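Local structure of iron-regulated outer membrane protein (Neisseria meningitidis, 4B7O) at residues A[369-372]-A[376-379]; A[467-472]-A[532-537]; A[509-514]-A[564-569]; A[543-548]-A[552-557]; A[594-599]-A[605-610]. The protein imports iron across the meningococcal outer membrane as a TonB-dependent transporter, and is probably a siderophore receptor like much of its family. One frame throughout, in Å; residues are numbered along the deposited sequence.

How the contacts relate
All five contacts belong to the transmembrane beta-barrel and fall into two pairs and a lone hairpin. Contacts 2 and 3 interlock, their centres about 9 Å apart: Glu535 of contact 2 forms a salt bridge to Arg512 of contact 3 (OE1 to NH2, 2.8 Å). Contacts 4 and 5, centres about 10 Å apart, are neighbouring hairpins joined by a probable hydrogen bond from Ser597 N to Ala552 O (2.7 Å). Strands 535-547 and 551-567 run between the two pairs, whose centres are about 35 to 39 Å apart. Contact 1 lies about 28 Å from contact 4, centre to centre. Contacts 3, 4 and 5 also reach the plug; the transporter is in its apo form.

Contact 1 (A[369-372]-A[376-379]); sequences DSRL and TLLK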
# COMPACT_ATOMS: atom_id res chain seq x y z
N ASP A 369 26.81 -3.59 1.31
CA ASP A 369 27.44 -3.00 2.49
C ASP A 369 28.93 -3.34 2.67
O ASP A 369 29.29 -4.51 2.90
CB ASP A 369 26.77 -3.50 3.75
CG ASP A 369 25.32 -3.13 3.81
OD1 ASP A 369 24.92 -2.15 3.14
OD2 ASP A 369 24.58 -3.81 4.56
N SER A 370 29.77 -2.31 2.62
CA SER A 370 31.18 -2.42 3.07
C SER A 370 31.49 -1.51 4.30
O SER A 370 31.27 -0.27 4.28
CB SER A 370 32.18 -2.12 1.95
OG SER A 370 31.55 -1.92 0.72
N ARG A 371 31.96 -2.17 5.35
CA ARG A 371 32.52 -1.57 6.55
C ARG A 371 33.79 -0.76 6.23
O ARG A 371 34.72 -1.24 5.59
CB ARG A 371 32.85 -2.71 7.51
CG ARG A 371 33.45 -2.24 8.81
CD ARG A 371 32.67 -2.79 9.99
NE ARG A 371 31.29 -2.30 9.99
CZ ARG A 371 30.29 -2.83 10.69
NH1 ARG A 371 30.51 -3.91 11.45
NH2 ARG A 371 29.07 -2.30 10.59
N LEU A 372 33.83 0.48 6.68
CA LEU A 372 34.98 1.31 6.48
C LEU A 372 35.79 1.45 7.75
O LEU A 372 36.99 1.63 7.69
CB LEU A 372 34.55 2.67 6.00
CG LEU A 372 34.50 2.71 4.48
CD1 LEU A 372 34.21 1.35 3.84
CD2 LEU A 372 33.53 3.79 4.05
N THR A 376 31.51 2.65 11.03
CA THR A 376 31.08 3.39 9.86
C THR A 376 30.83 2.40 8.69
O THR A 376 31.73 1.67 8.27
CB THR A 376 32.01 4.59 9.57
OG1 THR A 376 32.12 4.82 8.18
CG2 THR A 376 33.36 4.40 10.15
N LEU A 377 29.58 2.35 8.22
CA LEU A 377 29.17 1.42 7.18
C LEU A 377 28.93 2.25 5.95
O LEU A 377 28.48 3.40 6.06
CB LEU A 377 27.88 0.69 7.60
CG LEU A 377 27.36 -0.48 6.74
CD1 LEU A 377 28.30 -1.70 6.79
CD2 LEU A 377 25.96 -0.90 7.16
N LEU A 378 29.28 1.71 4.79
CA LEU A 378 29.03 2.37 3.52
C LEU A 378 28.03 1.49 2.77
O LEU A 378 28.20 0.25 2.72
CB LEU A 378 30.34 2.42 2.73
CG LEU A 378 30.36 3.28 1.45
CD1 LEU A 378 29.67 4.64 1.60
CD2 LEU A 378 31.79 3.51 0.97
N LYS A 379 26.98 2.08 2.23
CA LYS A 379 26.00 1.27 1.46
C LYS A 379 25.94 1.79 0.06
O LYS A 379 25.97 3.02 -0.15
CB LYS A 379 24.58 1.37 2.02
CG LYS A 379 24.31 0.69 3.35
CD LYS A 379 23.03 1.27 3.94
CE LYS A 379 21.86 0.30 3.96
NZ LYS A 379 22.30 -0.96 4.64
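Leu372 and Leu378 meet methyl to methyl on one face of a beta hairpin, while Asp369 and Lys379 pair their charges on the other. Strands 355-373 and 376-391 form this hairpin of the barrel wall, antiparallel with a twist: the short segments run at 148° to each other. Leu372 brings CD2 obliquely against its partner, 3.5 Å from CD2 of Leu378 and 3.7 Å from its CB. Leu378 CB also lies 3.2 Å from the carbonyl oxygen of Ser370. On the opposite face Asp369 lies alongside Lys379 with both side chains pointing the same way. The lysine chain bends at its third and fourth torsions, curling NZ back to Asp369 OD1 at 3.2 Å. That oxygen is met on its syn side, the ammonium somewhat out of the carboxylate plane. Asp369 CB also touches Leu377 CD1 at 3.9 Å, so the acid is flanked by a leucine and a lysine. Between the faces, Ser370 and Leu378 exchange two backbone bonds, and Leu372 N reaches Thr376 O at 2.9 Å in a nearly straight bond (170°) beside the turn. Ser370 OG is hydrogen-bonded to Tyr380 OH. The hairpin thus has leucine packing on the face of Leu378, and on the other a salt bridge through OD1 with Leu377 alongside; the pairing should partly neutralise both charges.

Contact 2 (A[467-472]-A[532-537]); sequences DRFKVK and TKAERA
Phe469 drives the edge of its ring against the backbone of residues 532-534, joining two parts of the beta-barrel that are not adjacent in its wall. Strands 478-493 and 498-509 come between strand 458-472, which carries the phenylalanine, and strand 535-547, so the contact is made by the loop leading into the latter. The CA atoms of Phe469 and Ala534 are still 8.0 Å apart, and the ring, met by the Ala534 methyl, bridges that gap. Its CG sits in the crowded position between the backbone N and the carbonyl carbon (chi1 82°), which directs the ring at the loop. The packed part is small, and both Phe469 and Ala534 are buried. CE2 lies 3.5 Å from Ala534 N and 3.9 Å from Ala534 CB, the methyl pointing toward the aromatic strand. Ser510 and Pro511 of the loop after strand 498-509 also touch Phe469, and Ala534 touches Ser508. The loose side begins one residue away. The exposed Lys533 starts away from the ring, and its NZ bonds to Gly531 O, while its carbonyl oxygen takes a hydrogen bond from Asn583 ND2. On strand 458-472 the exposed Arg468 and Lys470 leave from the face that does not carry Phe469. No hydrogen bond crosses between the two segments; they meet through the ring edge. The ring plane points at the loop, and its CZ comes edge-on to the carbonyl oxygen of Thr532, 3.6 Å away.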
# COMPACT_ATOMS: atom_id res chain seq x y z
N ASP A 467 18.69 8.81 -9.91
CA ASP A 467 17.43 8.20 -10.33
C ASP A 467 17.18 8.57 -11.77
O ASP A 467 17.13 9.76 -12.09
CB ASP A 467 16.25 8.74 -9.50
CG ASP A 467 16.01 7.96 -8.19
OD1 ASP A 467 16.61 8.33 -7.15
OD2 ASP A 467 15.17 7.01 -8.19
N ARG A 468 17.07 7.56 -12.65
CA ARG A 468 16.85 7.78 -14.09
C ARG A 468 15.56 7.08 -14.55
O ARG A 468 15.38 5.87 -14.31
CB ARG A 468 18.04 7.26 -14.89
CG ARG A 468 17.91 7.49 -16.39
CD ARG A 468 19.22 7.83 -17.09
NE ARG A 468 19.00 8.01 -18.54
CZ ARG A 468 18.69 9.16 -19.15
NH1 ARG A 468 18.58 10.29 -18.46
NH2 ARG A 468 18.49 9.18 -20.46
N PHE A 469 14.67 7.82 -15.21
CA PHE A 469 13.57 7.14 -15.86
C PHE A 469 13.49 7.23 -17.39
O PHE A 469 14.01 8.18 -18.00
CB PHE A 469 12.26 7.54 -15.21
CG PHE A 469 11.71 8.83 -15.69
CD1 PHE A 469 10.95 8.87 -16.87
CD2 PHE A 469 11.88 9.99 -14.95
CE1 PHE A 469 10.39 10.05 -17.33
CE2 PHE A 469 11.30 11.18 -15.38
CZ PHE A 469 10.56 11.22 -16.57
N LYS A 470 12.80 6.26 -18.00
CA LYS A 470 12.44 6.33 -19.47
C LYS A 470 11.00 5.91 -19.65
O LYS A 470 10.61 4.81 -19.28
CB LYS A 470 13.34 5.42 -20.30
CG LYS A 470 13.47 5.90 -21.76
CD LYS A 470 13.25 4.90 -22.91
CE LYS A 470 14.42 3.95 -23.12
NZ LYS A 470 14.24 2.68 -22.31
N VAL A 471 10.18 6.78 -20.17
CA VAL A 471 8.79 6.45 -20.31
C VAL A 471 8.39 6.36 -21.79
O VAL A 471 8.58 7.33 -22.55
CB VAL A 471 7.93 7.52 -19.64
CG1 VAL A 471 6.56 7.52 -20.22
CG2 VAL A 471 7.84 7.24 -18.15
N LYS A 472 7.82 5.22 -22.18
CA LYS A 472 7.34 5.05 -23.54
C LYS A 472 5.84 4.94 -23.52
O LYS A 472 5.28 3.93 -23.10
CB LYS A 472 8.01 3.83 -24.18
CG LYS A 472 7.96 3.78 -25.71
CD LYS A 472 7.18 2.56 -26.20
CE LYS A 472 5.71 2.95 -26.41
NZ LYS A 472 4.74 1.83 -26.60
N THR A 532 9.23 16.59 -19.71
CA THR A 532 8.53 16.50 -18.43
C THR A 532 9.34 15.63 -17.46
O THR A 532 9.79 14.55 -17.82
CB THR A 532 7.05 16.02 -18.49
OG1 THR A 532 6.96 14.63 -18.13
CG2 THR A 532 6.42 16.26 -19.80
N LYS A 533 9.52 16.14 -16.25
CA LYS A 533 10.45 15.57 -15.26
C LYS A 533 9.70 14.72 -14.22
O LYS A 533 8.45 14.78 -14.11
CB LYS A 533 11.15 16.71 -14.48
CG LYS A 533 11.48 18.00 -15.25
CD LYS A 533 12.98 18.12 -15.49
CE LYS A 533 13.28 18.50 -16.94
NZ LYS A 533 12.50 19.70 -17.43
N ALA A 534 10.49 13.98 -13.44
CA ALA A 534 10.05 13.33 -12.18
C ALA A 534 9.63 14.30 -11.09
O ALA A 534 10.19 15.38 -10.96
CB ALA A 534 11.12 12.40 -11.63
N GLU A 535 8.62 13.91 -10.32
CA GLU A 535 8.17 14.60 -9.12
C GLU A 535 9.28 14.55 -8.12
O GLU A 535 9.83 13.47 -7.86
CB GLU A 535 7.00 13.86 -8.52
CG GLU A 535 5.67 14.26 -9.11
CD GLU A 535 4.53 13.36 -8.64
OE1 GLU A 535 4.82 12.29 -8.03
OE2 GLU A 535 3.34 13.76 -8.84
N ARG A 536 9.58 15.69 -7.52
CA ARG A 536 10.75 15.75 -6.59
C ARG A 536 10.36 16.18 -5.18
O ARG A 536 9.80 17.25 -4.97
CB ARG A 536 11.89 16.61 -7.17
CG ARG A 536 13.22 16.35 -6.48
CD ARG A 536 14.37 16.54 -7.42
NE ARG A 536 15.66 16.32 -6.77
CZ ARG A 536 16.35 17.29 -6.16
NH1 ARG A 536 15.83 18.53 -6.10
NH2 ARG A 536 17.54 17.01 -5.61
N ALA A 537 10.56 15.28 -4.24
CA ALA A 537 10.10 15.56 -2.88
C ALA A 537 11.30 16.01 -2.06
O ALA A 537 12.42 15.46 -2.21
CB ALA A 537 9.49 14.31 -2.25

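Contact 3 (A[509-514]-A[564-569]); sequences RSPRLY and DALANP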
# COMPACT_ATOMS: atom_id res chain seq x y z
N ARG A 509 10.09 10.61 -7.99
CA ARG A 509 9.22 9.60 -8.54
C ARG A 509 8.89 9.95 -9.99
O ARG A 509 8.44 11.06 -10.26
CB ARG A 509 7.96 9.58 -7.74
CG ARG A 509 7.26 8.24 -7.72
CD ARG A 509 6.30 8.25 -6.55
NE ARG A 509 5.25 7.27 -6.69
CZ ARG A 509 5.37 6.03 -6.28
NH1 ARG A 509 6.48 5.64 -5.68
NH2 ARG A 509 4.35 5.19 -6.43
N SER A 510 9.15 9.02 -10.90
CA SER A 510 8.79 9.11 -12.33
C SER A 510 7.32 9.09 -12.60
O SER A 510 6.56 8.47 -11.86
CB SER A 510 9.39 7.91 -13.08
OG SER A 510 9.05 6.67 -12.45
N PRO A 511 6.88 9.76 -13.67
CA PRO A 511 5.44 9.87 -13.99
C PRO A 511 4.86 8.49 -14.06
O PRO A 511 5.53 7.58 -14.53
CB PRO A 511 5.44 10.44 -15.40
CG PRO A 511 6.82 10.93 -15.67
CD PRO A 511 7.70 10.64 -14.52
N ARG A 512 3.65 8.30 -13.56
CA ARG A 512 2.99 7.00 -13.72
C ARG A 512 2.38 6.86 -15.10
O ARG A 512 1.85 7.83 -15.65
CB ARG A 512 1.90 6.78 -12.68
CG ARG A 512 2.16 7.48 -11.36
CD ARG A 512 3.44 7.10 -10.62
NE ARG A 512 3.42 7.87 -9.35
CZ ARG A 512 3.79 9.16 -9.20
NH1 ARG A 512 4.33 9.87 -10.20
NH2 ARG A 512 3.65 9.73 -8.02
N LEU A 513 2.47 5.67 -15.68
CA LEU A 513 1.72 5.37 -16.91
C LEU A 513 0.23 5.52 -16.65
O LEU A 513 -0.25 5.30 -15.55
CB LEU A 513 2.03 3.96 -17.37
CG LEU A 513 3.53 3.62 -17.52
CD1 LEU A 513 3.81 2.13 -17.50
CD2 LEU A 513 4.15 4.24 -18.76
N TYR A 514 -0.51 5.94 -17.66
CA TYR A 514 -1.99 6.13 -17.55
C TYR A 514 -2.72 4.82 -17.21
O TYR A 514 -2.12 3.73 -17.29
CB TYR A 514 -2.49 6.72 -18.89
CG TYR A 514 -3.86 7.38 -18.92
CD1 TYR A 514 -4.11 8.58 -18.24
CD2 TYR A 514 -4.90 6.81 -19.68
CE1 TYR A 514 -5.38 9.19 -18.30
CE2 TYR A 514 -6.15 7.40 -19.73
CZ TYR A 514 -6.39 8.57 -19.06
OH TYR A 514 -7.67 9.09 -19.16
N ASP A 564 7.02 19.74 -9.16
CA ASP A 564 6.69 19.11 -10.40
C ASP A 564 5.70 17.95 -10.29
O ASP A 564 5.89 16.92 -10.90
CB ASP A 564 7.97 18.65 -11.07
CG ASP A 564 8.81 19.81 -11.61
OD1 ASP A 564 8.24 20.91 -11.90
OD2 ASP A 564 10.05 19.59 -11.74
N ALA A 565 4.66 18.12 -9.49
CA ALA A 565 3.64 17.07 -9.35
C ALA A 565 2.97 16.83 -10.69
O ALA A 565 2.74 17.79 -11.44
CB ALA A 565 2.60 17.50 -8.34
N LEU A 566 2.62 15.58 -10.98
CA LEU A 566 1.83 15.26 -12.18
C LEU A 566 0.48 14.70 -11.84
O LEU A 566 0.33 13.83 -10.96
CB LEU A 566 2.54 14.28 -13.10
CG LEU A 566 4.02 14.47 -13.38
CD1 LEU A 566 4.78 13.60 -12.44
CD2 LEU A 566 4.31 14.01 -14.78
N ALA A 567 -0.52 15.17 -12.55
CA ALA A 567 -1.82 14.58 -12.36
C ALA A 567 -2.48 14.24 -13.72
O ALA A 567 -2.26 13.17 -14.27
CB ALA A 567 -2.67 15.50 -11.52
N ASN A 568 -3.30 15.15 -14.24
CA ASN A 568 -3.92 15.00 -15.55
C ASN A 568 -2.94 15.44 -16.67
O ASN A 568 -1.94 16.16 -16.43
CB ASN A 568 -5.21 15.83 -15.63
CG ASN A 568 -6.29 15.36 -14.67
OD1 ASN A 568 -6.47 14.17 -14.47
ND2 ASN A 568 -7.02 16.29 -14.08
N PRO A 569 -3.21 14.98 -17.91
CA PRO A 569 -2.46 15.41 -19.11
C PRO A 569 -3.05 16.71 -19.72
O PRO A 569 -4.27 16.93 -19.58
CB PRO A 569 -2.59 14.20 -20.06
CG PRO A 569 -3.45 13.16 -19.34
CD PRO A 569 -4.15 13.87 -18.21
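Pro511 and Leu566 supply the apolar part of this contact between a loop after strand 498-509 and the irregular end of strand 551-567. Leu566 points toward the loop, and its CD2 lies 3.8 Å from Pro511 CB and 4.1 Å from Pro511 CG. Its other methyl, CD1, approaches Pro511 CA at 4.1 Å, so both methyls lie along the CA-CB-CG side of the proline. A second kind of contact brings Leu566 CD1 to the edge of the Arg512 guanidinium, near its plane and 4.4 Å from NH1, a distant touch. The two arginines also pack on each other: the methylene CG of Arg509 covers one face of the Arg512 guanidinium, 3.8 Å above its centre, while Arg512 NH2 stands in the plane of the Arg509 group at its edge. Among the polar contacts, Arg512 NH1 makes a weak bond to Ser510 O, bent to 125°. Beyond the segments, Asn115 O accepts from both Arg512 NH2 and Arg509 NE, and Arg509 NH2 forms a salt bridge to Asp118; both partners belong to the plug. Glu535 is shared: one carboxylate oxygen binds Arg512, the other the backbone N of Leu566. The segments themselves exchange no hydrogen bond. They are thus joined by leucine-proline packing and bridged by one carboxylate that holds the arginine of one segment and a peptide N-H of the other, while the arginines tie this region of the barrel to the plug, their charges probably offset by the acids around them.

Contact 4 (A[543-548]-A[552-557]); sequences GFNYND and AANGSY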
# COMPACT_ATOMS: atom_id res chain seq x y z
N GLY A 543 11.88 13.80 15.20
CA GLY A 543 11.11 12.82 15.97
C GLY A 543 11.80 12.54 17.26
O GLY A 543 12.85 13.06 17.48
N PHE A 544 11.22 11.69 18.09
CA PHE A 544 11.79 11.28 19.36
C PHE A 544 11.16 9.92 19.71
O PHE A 544 10.06 9.54 19.22
CB PHE A 544 11.53 12.36 20.49
CG PHE A 544 10.19 12.25 21.05
CD1 PHE A 544 9.94 11.36 22.04
CD2 PHE A 544 9.13 12.90 20.44
CE1 PHE A 544 8.63 11.16 22.49
CE2 PHE A 544 7.83 12.72 20.89
CZ PHE A 544 7.58 11.84 21.92
N ASN A 545 11.84 9.15 20.53
CA ASN A 545 11.28 7.86 20.94
C ASN A 545 11.68 7.72 22.36
O ASN A 545 12.81 8.03 22.70
CB ASN A 545 11.89 6.71 20.13
CG ASN A 545 11.60 6.85 18.64
OD1 ASN A 545 12.25 7.61 17.92
ND2 ASN A 545 10.55 6.15 18.18
N TYR A 546 10.76 7.28 23.19
CA TYR A 546 11.06 7.02 24.55
C TYR A 546 10.62 5.63 24.87
O TYR A 546 9.55 5.24 24.48
CB TYR A 546 10.35 8.03 25.47
CG TYR A 546 10.50 7.67 26.94
CD1 TYR A 546 11.60 8.08 27.69
CD2 TYR A 546 9.60 6.81 27.53
CE1 TYR A 546 11.74 7.69 29.01
CE2 TYR A 546 9.75 6.42 28.82
CZ TYR A 546 10.80 6.88 29.57
OH TYR A 546 10.87 6.43 30.87
N ASN A 547 11.41 4.89 25.65
CA ASN A 547 11.02 3.54 26.10
C ASN A 547 11.75 3.07 27.37
O ASN A 547 12.97 2.96 27.36
CB ASN A 547 11.29 2.51 24.98
CG ASN A 547 10.79 1.10 25.34
OD1 ASN A 547 9.96 0.92 26.20
ND2 ASN A 547 11.36 0.11 24.70
N ASP A 548 11.03 2.78 28.44
CA ASP A 548 11.69 2.29 29.66
C ASP A 548 11.22 0.88 29.99
O ASP A 548 11.31 0.42 31.13
CB ASP A 548 11.42 3.24 30.83
CG ASP A 548 9.97 3.25 31.22
OD1 ASP A 548 9.33 2.20 31.01
OD2 ASP A 548 9.46 4.28 31.71
N ALA A 552 6.19 3.72 27.03
CA ALA A 552 6.83 4.04 25.75
C ALA A 552 6.09 5.22 25.07
O ALA A 552 4.88 5.42 25.28
CB ALA A 552 6.84 2.82 24.84
N ALA A 553 6.80 6.00 24.27
CA ALA A 553 6.13 7.07 23.54
C ALA A 553 6.94 7.39 22.31
O ALA A 553 8.10 6.99 22.23
CB ALA A 553 5.87 8.33 24.42
N ASN A 554 6.34 8.09 21.36
CA ASN A 554 7.10 8.58 20.23
C ASN A 554 6.28 9.65 19.55
O ASN A 554 5.07 9.70 19.76
CB ASN A 554 7.45 7.45 19.27
CG ASN A 554 6.25 6.64 18.92
OD1 ASN A 554 5.51 7.00 18.03
ND2 ASN A 554 6.05 5.52 19.62
N GLY A 555 6.95 10.46 18.74
CA GLY A 555 6.32 11.54 18.04
C GLY A 555 7.15 11.92 16.82
O GLY A 555 8.30 11.55 16.71
N SER A 556 6.53 12.66 15.90
CA SER A 556 7.17 13.09 14.71
C SER A 556 6.50 14.35 14.33
O SER A 556 5.35 14.55 14.67
CB SER A 556 6.92 12.10 13.56
OG SER A 556 7.86 11.03 13.54
N TYR A 557 7.21 15.21 13.60
CA TYR A 557 6.63 16.32 12.89
C TYR A 557 7.29 16.39 11.54
O TYR A 557 8.49 16.29 11.45
CB TYR A 557 6.83 17.63 13.62
CG TYR A 557 5.79 18.60 13.21
CD1 TYR A 557 5.85 19.24 11.97
CD2 TYR A 557 4.67 18.80 14.01
CE1 TYR A 557 4.84 20.14 11.58
CE2 TYR A 557 3.68 19.66 13.65
CZ TYR A 557 3.77 20.34 12.45
OH TYR A 557 2.76 21.16 12.11
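Phe544 lays its ring over the backbone of Gly555, its hydrogen-bonded partner across the hairpin of strands 535-547 and 551-567. From CB the side chain turns back across the neighbouring strand, since CG lies between the backbone N and the carbonyl carbon (chi1 80°). CD2 then comes within 3.7 Å of Gly555 N. CE2 is closer still, 3.2 Å from Gly555 N, and lies where a side chain at this position would point, a place that glycine leaves to the ring. CZ, at the tip, rests 3.5 Å from Asn554 C, and CE1 reaches Asn554 CA at 3.8 Å. The same CA makes a CH-pi contact over the ring face, 29° off the normal. Such pairing of an aromatic with a cross-strand glycine is known from antiparallel sheets. Four backbone hydrogen bonds support it; Tyr546 N to Ala553 O is the straightest, at 2.8 Å. Nearer the turn, Tyr546 OH donates to Asp548 OD2 on its anti side (2.7 Å), while Asp548 OD1 takes the N-H groups of Thr550 and Phe551. The face bearing Asn545 and Ser556 looks to the plug: Asn545 OD1 binds Gly64 N, and Ser556 OG binds Ser65 N. The hairpin is thus two-sided, aromatic where it would be expected to face lipid and amide- and hydroxyl-bearing where it meets the plug, with the phenyl ring shielding glycine's peptide.

Contact 5 (A[594-599]-A[605-610]); sequences LGASYR and AKVGVS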
# COMPACT_ATOMS: atom_id res chain seq x y z
N LEU A 594 1.74 11.21 17.34
CA LEU A 594 2.23 10.89 18.63
C LEU A 594 1.66 9.55 18.92
O LEU A 594 0.52 9.27 18.54
CB LEU A 594 1.73 11.88 19.69
CG LEU A 594 2.21 13.33 19.56
CD1 LEU A 594 1.21 14.37 20.03
CD2 LEU A 594 3.51 13.58 20.28
N GLY A 595 2.42 8.74 19.64
CA GLY A 595 1.96 7.44 20.09
C GLY A 595 2.54 7.25 21.46
O GLY A 595 3.64 7.71 21.71
N ALA A 596 1.81 6.61 22.36
CA ALA A 596 2.32 6.32 23.69
C ALA A 596 1.77 4.94 24.08
O ALA A 596 0.75 4.51 23.56
CB ALA A 596 1.88 7.40 24.66
N SER A 597 2.42 4.27 25.01
CA SER A 597 1.89 3.01 25.51
C SER A 597 2.37 2.64 26.89
O SER A 597 3.42 3.14 27.34
CB SER A 597 2.21 1.87 24.55
OG SER A 597 3.57 1.83 24.30
N TYR A 598 1.62 1.76 27.55
CA TYR A 598 1.88 1.40 28.91
C TYR A 598 1.75 -0.09 29.08
O TYR A 598 0.79 -0.70 28.62
CB TYR A 598 0.92 2.14 29.82
CG TYR A 598 1.07 1.80 31.29
CD1 TYR A 598 2.19 2.21 32.03
CD2 TYR A 598 0.06 1.13 31.96
CE1 TYR A 598 2.31 1.93 33.39
CE2 TYR A 598 0.17 0.85 33.32
CZ TYR A 598 1.29 1.25 34.02
OH TYR A 598 1.38 0.93 35.34
N ARG A 599 2.72 -0.71 29.71
CA ARG A 599 2.62 -2.13 29.93
C ARG A 599 3.01 -2.53 31.33
O ARG A 599 4.14 -2.30 31.72
CB ARG A 599 3.57 -2.84 28.99
CG ARG A 599 3.26 -2.63 27.54
CD ARG A 599 3.60 -3.94 26.87
NE ARG A 599 2.93 -5.03 27.57
CZ ARG A 599 3.23 -6.33 27.44
NH1 ARG A 599 4.21 -6.74 26.63
NH2 ARG A 599 2.53 -7.23 28.13
N ALA A 605 -1.92 -0.72 27.31
CA ALA A 605 -2.72 0.43 26.91
C ALA A 605 -1.94 1.24 25.85
O ALA A 605 -0.74 1.52 26.06
CB ALA A 605 -3.02 1.34 28.10
N LYS A 606 -2.60 1.62 24.75
CA LYS A 606 -1.92 2.40 23.71
C LYS A 606 -2.75 3.57 23.33
O LYS A 606 -3.92 3.50 23.44
CB LYS A 606 -1.66 1.56 22.47
CG LYS A 606 -0.99 0.23 22.79
CD LYS A 606 -0.55 -0.49 21.52
CE LYS A 606 -0.56 -2.00 21.75
NZ LYS A 606 0.19 -2.75 20.71
N VAL A 607 -2.13 4.62 22.82
CA VAL A 607 -2.83 5.77 22.31
C VAL A 607 -2.10 6.32 21.13
O VAL A 607 -0.86 6.28 21.11
CB VAL A 607 -2.95 6.93 23.33
CG1 VAL A 607 -4.18 6.73 24.17
CG2 VAL A 607 -1.71 7.05 24.22
N GLY A 608 -2.85 6.86 20.15
CA GLY A 608 -2.19 7.50 19.04
C GLY A 608 -3.03 8.60 18.50
O GLY A 608 -4.23 8.60 18.71
N VAL A 609 -2.39 9.50 17.77
CA VAL A 609 -3.04 10.60 17.16
C VAL A 609 -2.22 11.07 15.97
O VAL A 609 -0.97 11.03 15.95
CB VAL A 609 -3.30 11.77 18.17
CG1 VAL A 609 -2.03 12.22 18.88
CG2 VAL A 609 -3.98 12.97 17.47
N SER A 610 -2.92 11.50 14.93
CA SER A 610 -2.27 11.86 13.72
C SER A 610 -3.09 12.87 13.01
O SER A 610 -4.32 12.84 13.08
CB SER A 610 -2.18 10.63 12.83
OG SER A 610 -1.29 10.91 11.79
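Val607 pushes its CG2 methyl against Ala596 CB at 3.6 Å, a larger bump set beside a small partner. Here strands 578-600 and 603-618 form an antiparallel barrel hairpin, the directions of the two short segments 175° apart, and its two faces differ in relief. On the face of Ala596, sizes vary from pair to pair. Leu594 and Val609 stand side by side, pointing the same way, with Leu594 CB 3.9 Å from Val609 CG1 and the leucine's CD1 reaching over to the same methyl. Next comes the low Ala596 beside Val607; with Val607 CG1 anti to the carbonyl carbon (chi1 -87°), the other methyl, CG2, is the one turned to the alanine. Tyr598 follows: its CB lies 4.4 Å from Ala605 CB, and the ring leads away from the short alanine. The other face is flatter in the middle, where Gly595 and Gly608 pair with CA atoms 4.3 Å apart. Gly595 CA also lies 3.2 Å from Val607 O in a CA-H...O contact. One pair further on, Ser597 CB touches Lys606 CG at 4.0 Å before the extended lysine chain departs. Six backbone hydrogen bonds hold this register. Lys606 touches Glu91 and Ser610 touches Pro93 and Ser94, all of the plug, so this face looks into the barrel. The knobbly aliphatic and aromatic face is then consistent with lipid contact, and the glycine, serine and lysine face with a polar lining beside the plug.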